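Local coordinates for amidohydrolase 3 domain-containing protein (Pyrococcus furiosus, PDB 3ICJ) that probably hydrolyses carbon-nitrogen bonds other than peptide bonds, as a zinc-binding member of the amidohydrolase family, at residues A[88-97]-A[493-501]; A[153-164]-A[174-182]. All blocks are in the same frame, centred on the assembly; numbering follows the deposited sequence. Where two conformers were deposited one is given.

Contact 1: residues A[88-97]-A[493-501]; sequences LKGKFVMPAF and EYIILDRDP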
# COMPACT_ATOMS: atom_id res chain seq x y z
N LEU A 88 -19.86 -18.33 -18.64
CA LEU A 88 -18.52 -18.55 -18.07
C LEU A 88 -17.81 -19.80 -18.60
O LEU A 88 -16.58 -19.88 -18.55
CB LEU A 88 -18.57 -18.57 -16.54
CG LEU A 88 -19.05 -17.25 -15.92
CD1 LEU A 88 -19.47 -17.50 -14.47
CD2 LEU A 88 -18.00 -16.16 -16.02
N LYS A 89 -18.59 -20.75 -19.09
CA LYS A 89 -18.08 -22.00 -19.62
C LYS A 89 -17.20 -22.70 -18.61
O LYS A 89 -16.10 -23.10 -18.92
CB LYS A 89 -17.32 -21.77 -20.93
CG LYS A 89 -18.16 -21.17 -22.03
CD LYS A 89 -17.58 -21.47 -23.40
CE LYS A 89 -18.02 -20.47 -24.42
NZ LYS A 89 -19.33 -20.84 -25.01
N GLY A 90 -17.71 -22.83 -17.39
CA GLY A 90 -17.00 -23.56 -16.34
C GLY A 90 -15.91 -22.78 -15.62
O GLY A 90 -15.27 -23.32 -14.72
N LYS A 91 -15.70 -21.52 -16.01
CA LYS A 91 -14.68 -20.67 -15.39
C LYS A 91 -15.08 -20.25 -13.98
O LYS A 91 -16.24 -20.39 -13.57
CB LYS A 91 -14.38 -19.43 -16.23
CG LYS A 91 -13.46 -19.71 -17.42
CD LYS A 91 -13.16 -18.41 -18.17
CE LYS A 91 -12.79 -18.68 -19.62
NZ LYS A 91 -13.97 -19.16 -20.39
N PHE A 92 -14.11 -19.73 -13.24
CA PHE A 92 -14.33 -19.32 -11.85
C PHE A 92 -14.40 -17.80 -11.69
O PHE A 92 -13.68 -17.07 -12.36
CB PHE A 92 -13.25 -19.92 -10.94
CG PHE A 92 -13.25 -21.44 -10.93
CD1 PHE A 92 -13.93 -22.14 -9.93
CD2 PHE A 92 -12.59 -22.16 -11.92
CE1 PHE A 92 -13.95 -23.55 -9.93
CE2 PHE A 92 -12.60 -23.56 -11.92
CZ PHE A 92 -13.28 -24.25 -10.92
N VAL A 93 -15.30 -17.34 -10.82
CA VAL A 93 -15.38 -15.92 -10.47
C VAL A 93 -15.09 -15.77 -8.96
O VAL A 93 -15.41 -16.67 -8.18
CB VAL A 93 -16.76 -15.33 -10.84
CG1 VAL A 93 -16.87 -13.85 -10.47
CG2 VAL A 93 -17.06 -15.49 -12.35
N MET A 94 -14.48 -14.66 -8.57
CA MET A 94 -14.30 -14.33 -7.13
C MET A 94 -14.33 -12.81 -6.92
O MET A 94 -14.10 -12.05 -7.88
CB MET A 94 -12.97 -14.96 -6.60
CG MET A 94 -11.64 -14.33 -7.10
SD MET A 94 -10.13 -14.90 -6.22
CE MET A 94 -10.11 -13.74 -4.85
N PRO A 95 -14.60 -12.33 -5.68
CA PRO A 95 -14.49 -10.90 -5.42
C PRO A 95 -13.08 -10.43 -5.77
O PRO A 95 -12.10 -11.17 -5.54
CB PRO A 95 -14.74 -10.78 -3.90
CG PRO A 95 -15.51 -12.03 -3.56
CD PRO A 95 -14.92 -13.09 -4.44
N ALA A 96 -12.99 -9.24 -6.38
CA ALA A 96 -11.70 -8.69 -6.72
C ALA A 96 -10.88 -8.39 -5.46
O ALA A 96 -11.44 -8.21 -4.37
CB ALA A 96 -11.85 -7.43 -7.59
N PHE A 97 -9.56 -8.40 -5.62
CA PHE A 97 -8.67 -8.09 -4.50
C PHE A 97 -8.85 -6.65 -4.05
O PHE A 97 -9.19 -5.78 -4.85
CB PHE A 97 -7.22 -8.37 -4.88
CG PHE A 97 -6.92 -9.84 -5.05
CD1 PHE A 97 -6.84 -10.67 -3.95
CD2 PHE A 97 -6.75 -10.39 -6.32
CE1 PHE A 97 -6.59 -12.05 -4.09
CE2 PHE A 97 -6.46 -11.76 -6.48
CZ PHE A 97 -6.40 -12.59 -5.36
N GLU A 493 -17.42 -5.96 -7.90
CA GLU A 493 -16.01 -5.99 -8.26
C GLU A 493 -15.62 -7.45 -8.24
O GLU A 493 -15.56 -8.09 -7.19
CB GLU A 493 -15.15 -5.15 -7.29
CG GLU A 493 -15.56 -3.68 -7.13
CD GLU A 493 -15.24 -2.80 -8.34
OE1 GLU A 493 -14.67 -3.29 -9.34
OE2 GLU A 493 -15.57 -1.61 -8.28
N TYR A 494 -15.41 -8.00 -9.43
CA TYR A 494 -15.13 -9.42 -9.56
C TYR A 494 -14.01 -9.65 -10.54
O TYR A 494 -13.76 -8.82 -11.43
CB TYR A 494 -16.38 -10.19 -10.01
CG TYR A 494 -16.91 -9.78 -11.38
CD1 TYR A 494 -16.45 -10.40 -12.54
CD2 TYR A 494 -17.90 -8.80 -11.50
CE1 TYR A 494 -16.94 -10.03 -13.79
CE2 TYR A 494 -18.40 -8.43 -12.74
CZ TYR A 494 -17.92 -9.05 -13.88
OH TYR A 494 -18.41 -8.68 -15.11
N ILE A 495 -13.36 -10.80 -10.40
CA ILE A 495 -12.37 -11.20 -11.39
C ILE A 495 -12.72 -12.61 -11.88
O ILE A 495 -13.34 -13.38 -11.15
CB ILE A 495 -10.91 -11.11 -10.85
CG1 ILE A 495 -10.75 -11.91 -9.56
CG2 ILE A 495 -10.50 -9.64 -10.67
CD1 ILE A 495 -9.32 -12.02 -9.04
N ILE A 496 -12.32 -12.92 -13.11
CA ILE A 496 -12.63 -14.20 -13.74
C ILE A 496 -11.33 -14.99 -13.92
O ILE A 496 -10.37 -14.49 -14.49
CB ILE A 496 -13.37 -14.02 -15.10
CG1 ILE A 496 -14.66 -13.20 -14.90
CG2 ILE A 496 -13.67 -15.38 -15.76
CD1 ILE A 496 -15.30 -12.73 -16.21
N LEU A 497 -11.32 -16.23 -13.43
CA LEU A 497 -10.13 -17.06 -13.41
C LEU A 497 -10.39 -18.38 -14.16
O LEU A 497 -11.50 -18.94 -14.09
CB LEU A 497 -9.72 -17.33 -11.95
CG LEU A 497 -9.34 -16.14 -11.07
CD1 LEU A 497 -9.38 -16.52 -9.61
CD2 LEU A 497 -7.96 -15.59 -11.47
N ASP A 498 -9.38 -18.85 -14.89
CA ASP A 498 -9.42 -20.17 -15.55
C ASP A 498 -9.38 -21.33 -14.55
O ASP A 498 -10.05 -22.33 -14.76
CB ASP A 498 -8.26 -20.32 -16.55
CG ASP A 498 -8.42 -19.43 -17.76
OD1 ASP A 498 -9.57 -19.06 -18.10
OD2 ASP A 498 -7.39 -19.10 -18.37
N ARG A 499 -8.58 -21.19 -13.49
CA ARG A 499 -8.42 -22.23 -12.47
C ARG A 499 -9.17 -21.88 -11.18
O ARG A 499 -9.41 -20.70 -10.91
CB ARG A 499 -6.93 -22.46 -12.16
CG ARG A 499 -6.17 -21.17 -11.83
CD ARG A 499 -4.98 -21.35 -10.89
NE ARG A 499 -4.25 -20.09 -10.70
CZ ARG A 499 -4.56 -19.14 -9.82
NH1 ARG A 499 -3.82 -18.04 -9.73
NH2 ARG A 499 -5.61 -19.28 -9.01
N ASP A 500 -9.53 -22.90 -10.40
CA ASP A 500 -10.11 -22.72 -9.06
C ASP A 500 -9.12 -22.00 -8.16
O ASP A 500 -8.01 -22.50 -7.94
CB ASP A 500 -10.46 -24.07 -8.44
CG ASP A 500 -11.43 -23.96 -7.27
OD1 ASP A 500 -12.06 -24.98 -6.95
OD2 ASP A 500 -11.57 -22.87 -6.67
N PRO A 501 -9.52 -20.83 -7.61
CA PRO A 501 -8.65 -20.14 -6.66
C PRO A 501 -8.44 -20.88 -5.33
O PRO A 501 -7.51 -20.54 -4.62
CB PRO A 501 -9.35 -18.78 -6.45
CG PRO A 501 -10.79 -19.01 -6.81
CD PRO A 501 -10.73 -20.03 -7.93
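Phe92 and Leu497 open an antiparallel pairing in which strands 92-95 and 494-497 run at 152° to each other, their axes approaching to 4.7 Å. Two hydrogen-bonded pairs carry it, Phe92 with Leu497 and Met94 with Ile495, and a fifth bond, from Ala96 N to Glu493 O, continues the pairing past the strand. The side chains of Phe92, Met94, Ile495 and Leu497 share one face of the sheet. There the turn after Leu497 folds the chain back under Phe92: Asp500 CA lies over the ring centre, 3.7 Å from its plane, and the carboxylate is stacked nearly flat on the ring, the planes 16° apart. Asp500 CB adds a CH-pi contact, 4.0 Å from the ring centroid, while Tyr46 OH and Leu502 N bind the carboxylate oxygen OD2. With its CG set between backbone N and carbonyl carbon (chi1 71°), Met94 runs alongside Ile495, CG to CG1 3.6 Å, and its SD touches Leu497 CD1 at 3.8 Å and Pro501 CB. Ile495 CD1 reaches on to Phe97 CE2. On the other face Val93 CG1 packs against Tyr494 CB at 3.7 Å, and its CG2 lies beside Ile496. Farther out, the methylenes of Lys91 run alongside Asp498; Lys91 NZ bonds instead to Leu88 O, across the type I' turn. The contact thus joins a strand near the carboxyl end to one that also pairs with strand 44-49, by backbone bonds and apolar packing, with one carboxylate laid flat on the Phe92 ring and held there through OD2.

Contact 2: residues A[153-164]-A[174-182]; sequences REDLDVIDRPVF and VMNSKMIDL
Asn176 plugs its amide into the bend between the short, weakly bonded helical turn 153-156 and strand 163-164, and the packing is tight around it. Its ND2 donates to Leu156 O and, at 3.1 Å, to Arg161 O, both acceptors close to the amide plane. OD1 accepts from Val163 N and, as the N-cap of helix 177-182, from Met179 N at 3.2 Å; the two donors come from opposite faces of its plane. With CG held between backbone N and carbonyl carbon (chi1 67°), the amide can serve loop, strand and helix together. Replacing Asn176 with alanine removes the amide, and Arg161 O and Val163 N would then probably lack these mates and the helix its capping bond. On the hairpin side, Phe164 CE1 meets Met175 CE at 3.7 Å, while Met179 CG comes to the ring edge. Ser177 OG accepts from Arg153 NE in the guanidinium plane, at a modelled separation so short that its exact length is doubtful, and donates to Asp157 OD2 at 2.8 Å; Asp157 OD1 takes Ser177 N, each oxygen using its syn lone pair. Ile180 CD1 lies over one guanidinium face. Toward solvent the fit is looser: a water links Asp157 OD1 to Lys178 N, and a second donates to Ile159 O and accepts a weak bond from Lys178 NZ. The chemistry implies one amide that caps the helix while binding loop and strand, and a carboxylate gripping N and OG of the helix's first residue.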
# COMPACT_ATOMS: atom_id res chain seq x y z
N ARG A 153 28.20 13.38 -11.10
CA ARG A 153 27.60 14.54 -11.75
C ARG A 153 28.15 14.80 -13.15
O ARG A 153 27.38 15.07 -14.08
CB ARG A 153 27.84 15.76 -10.84
CG ARG A 153 27.36 17.08 -11.34
CD ARG A 153 28.09 18.22 -10.62
NE ARG A 153 27.42 19.49 -10.90
CZ ARG A 153 27.28 20.50 -10.04
NH1 ARG A 153 27.75 20.41 -8.80
NH2 ARG A 153 26.63 21.60 -10.42
N GLU A 154 29.47 14.72 -13.29
CA GLU A 154 30.17 14.93 -14.56
C GLU A 154 29.84 13.88 -15.64
O GLU A 154 29.67 14.23 -16.81
CB GLU A 154 31.68 15.05 -14.31
CG GLU A 154 32.54 14.87 -15.55
CD GLU A 154 33.84 15.65 -15.49
OE1 GLU A 154 34.19 16.15 -14.39
OE2 GLU A 154 34.50 15.75 -16.55
N ASP A 155 29.73 12.61 -15.25
CA ASP A 155 29.31 11.54 -16.18
C ASP A 155 27.90 11.77 -16.72
O ASP A 155 27.61 11.51 -17.89
CB ASP A 155 29.35 10.17 -15.49
CG ASP A 155 30.74 9.81 -14.97
OD1 ASP A 155 31.68 9.76 -15.78
OD2 ASP A 155 30.88 9.57 -13.75
N LEU A 156 27.02 12.28 -15.85
CA LEU A 156 25.61 12.44 -16.19
C LEU A 156 25.30 13.81 -16.80
O LEU A 156 24.18 14.04 -17.27
CB LEU A 156 24.74 12.19 -14.97
CG LEU A 156 24.98 10.89 -14.19
CD1 LEU A 156 24.22 10.93 -12.89
CD2 LEU A 156 24.58 9.68 -15.02
N ASP A 157 26.28 14.71 -16.79
CA ASP A 157 26.12 16.03 -17.42
C ASP A 157 26.07 15.97 -18.94
O ASP A 157 25.78 16.99 -19.58
CB ASP A 157 27.20 17.01 -16.95
CG ASP A 157 26.82 17.74 -15.67
OD1 ASP A 157 25.67 17.61 -15.22
OD2 ASP A 157 27.70 18.44 -15.12
N VAL A 158 26.36 14.81 -19.53
CA VAL A 158 26.19 14.62 -20.99
C VAL A 158 24.70 14.55 -21.41
O VAL A 158 24.36 14.80 -22.56
CB VAL A 158 27.00 13.40 -21.56
CG1 VAL A 158 28.51 13.55 -21.30
CG2 VAL A 158 26.47 12.07 -21.04
N ILE A 159 23.82 14.24 -20.45
CA ILE A 159 22.36 14.18 -20.65
C ILE A 159 21.75 15.57 -20.39
O ILE A 159 21.95 16.13 -19.31
CB ILE A 159 21.74 13.12 -19.71
CG1 ILE A 159 22.34 11.75 -20.00
CG2 ILE A 159 20.21 13.10 -19.82
CD1 ILE A 159 22.48 10.87 -18.80
N ASP A 160 21.00 16.11 -21.35
CA ASP A 160 20.55 17.51 -21.24
C ASP A 160 19.22 17.75 -20.49
O ASP A 160 18.54 18.77 -20.70
CB ASP A 160 20.60 18.22 -22.61
CG ASP A 160 19.53 17.72 -23.58
OD1 ASP A 160 18.86 16.70 -23.30
OD2 ASP A 160 19.37 18.37 -24.64
N ARG A 161 18.79 16.79 -19.69
CA ARG A 161 17.73 17.06 -18.75
C ARG A 161 17.99 16.56 -17.34
O ARG A 161 18.92 15.79 -17.18
CB ARG A 161 16.39 16.55 -19.28
CG ARG A 161 16.25 15.06 -19.36
CD ARG A 161 15.14 14.70 -20.34
NE ARG A 161 15.60 13.78 -21.36
CZ ARG A 161 15.06 12.60 -21.60
NH1 ARG A 161 15.56 11.82 -22.54
NH2 ARG A 161 14.02 12.20 -20.90
N PRO A 162 17.20 16.97 -16.36
CA PRO A 162 17.50 16.54 -14.98
C PRO A 162 17.46 15.03 -14.81
O PRO A 162 16.63 14.36 -15.42
CB PRO A 162 16.40 17.20 -14.14
CG PRO A 162 15.99 18.37 -14.93
CD PRO A 162 16.10 17.96 -16.37
N VAL A 163 18.40 14.53 -14.02
CA VAL A 163 18.60 13.10 -13.84
C VAL A 163 18.77 12.86 -12.34
O VAL A 163 19.47 13.61 -11.67
CB VAL A 163 19.84 12.62 -14.65
CG1 VAL A 163 20.39 11.34 -14.12
CG2 VAL A 163 19.48 12.46 -16.15
N PHE A 164 18.12 11.83 -11.80
CA PHE A 164 18.25 11.53 -10.38
C PHE A 164 18.20 10.01 -10.24
O PHE A 164 17.16 9.40 -10.53
CB PHE A 164 17.11 12.21 -9.59
CG PHE A 164 17.18 12.00 -8.09
CD1 PHE A 164 17.72 12.98 -7.27
CD2 PHE A 164 16.67 10.85 -7.50
CE1 PHE A 164 17.79 12.80 -5.89
CE2 PHE A 164 16.73 10.66 -6.12
CZ PHE A 164 17.29 11.64 -5.32
N VAL A 174 22.76 9.55 -7.05
CA VAL A 174 23.59 10.46 -7.85
C VAL A 174 22.70 11.29 -8.76
O VAL A 174 21.66 10.80 -9.24
CB VAL A 174 24.74 9.70 -8.63
CG1 VAL A 174 24.18 8.81 -9.75
CG2 VAL A 174 25.80 10.69 -9.18
N MET A 175 23.08 12.55 -8.98
CA MET A 175 22.33 13.45 -9.85
C MET A 175 23.26 14.26 -10.77
O MET A 175 24.47 14.37 -10.49
CB MET A 175 21.37 14.34 -9.03
CG MET A 175 22.04 15.36 -8.09
SD MET A 175 20.90 16.14 -6.91
CE MET A 175 20.87 14.90 -5.64
N ASN A 176 22.73 14.81 -11.86
CA ASN A 176 23.55 15.73 -12.66
C ASN A 176 23.36 17.18 -12.20
O ASN A 176 22.64 17.43 -11.22
CB ASN A 176 23.34 15.54 -14.17
CG ASN A 176 21.95 15.91 -14.63
OD1 ASN A 176 21.11 16.37 -13.84
ND2 ASN A 176 21.70 15.72 -15.92
N SER A 177 24.02 18.12 -12.89
CA SER A 177 24.01 19.54 -12.53
C SER A 177 22.64 20.20 -12.60
O SER A 177 22.28 20.98 -11.71
CB SER A 177 25.01 20.34 -13.37
OG SER A 177 26.33 19.88 -13.12
N LYS A 178 21.88 19.88 -13.65
CA LYS A 178 20.51 20.38 -13.84
C LYS A 178 19.62 20.04 -12.65
O LYS A 178 18.90 20.90 -12.14
CB LYS A 178 19.89 19.82 -15.13
CG LYS A 178 20.28 20.58 -16.38
CD LYS A 178 19.39 20.20 -17.54
CE LYS A 178 19.36 21.30 -18.59
NZ LYS A 178 20.60 21.33 -19.40
N MET A 179 19.71 18.79 -12.19
CA MET A 179 18.98 18.33 -11.03
C MET A 179 19.45 19.04 -9.75
O MET A 179 18.63 19.46 -8.94
CB MET A 179 19.10 16.81 -10.92
CG MET A 179 18.12 16.15 -9.95
SD MET A 179 16.38 16.19 -10.48
CE MET A 179 15.80 16.80 -8.93
N ILE A 180 20.77 19.19 -9.58
CA ILE A 180 21.35 19.92 -8.44
C ILE A 180 20.79 21.36 -8.36
O ILE A 180 20.42 21.84 -7.27
CB ILE A 180 22.92 19.96 -8.51
CG1 ILE A 180 23.49 18.60 -8.13
CG2 ILE A 180 23.51 21.01 -7.58
CD1 ILE A 180 24.89 18.34 -8.64
N ASP A 181 20.72 22.01 -9.52
CA ASP A 181 20.22 23.39 -9.65
C ASP A 181 18.74 23.51 -9.26
O ASP A 181 18.32 24.53 -8.69
CB ASP A 181 20.40 23.91 -11.09
CG ASP A 181 21.87 24.18 -11.46
OD1 ASP A 181 22.76 24.18 -10.57
OD2 ASP A 181 22.13 24.43 -12.66
N LEU A 182 17.96 22.48 -9.56
CA LEU A 182 16.55 22.47 -9.20
C LEU A 182 16.34 22.27 -7.70
O LEU A 182 15.38 22.80 -7.12
CB LEU A 182 15.77 21.41 -9.99
CG LEU A 182 15.56 21.58 -11.50
CD1 LEU A 182 14.69 20.44 -12.02
CD2 LEU A 182 14.96 22.94 -11.88
O HOH W 1 23.22 18.86 -15.85
O HOH W 2 22.56 18.83 -18.36

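In the fold
As a worked pair, the two contacts contrast closure at long and at short range. Contact 1 joins segments 396 residues apart, and contact 2, whose segments are separated by 10, is nested within the loop it closes; their centres lie 48 Å apart and they share no element. Both are remote from the zinc site and mix core with surface: contact 1 is buried at Met94 and Phe97 and exposed at Ile496 and Asp498, contact 2 buried at Asn176 and Phe164 and exposed at Asp157, Asp160 and Lys178. Contact 1 relies on regular backbone pairing, with apolar side chains backed by Trp443 and Leu467. Contact 2 depends on side-chain polar bonds, with waters along its solvent margin.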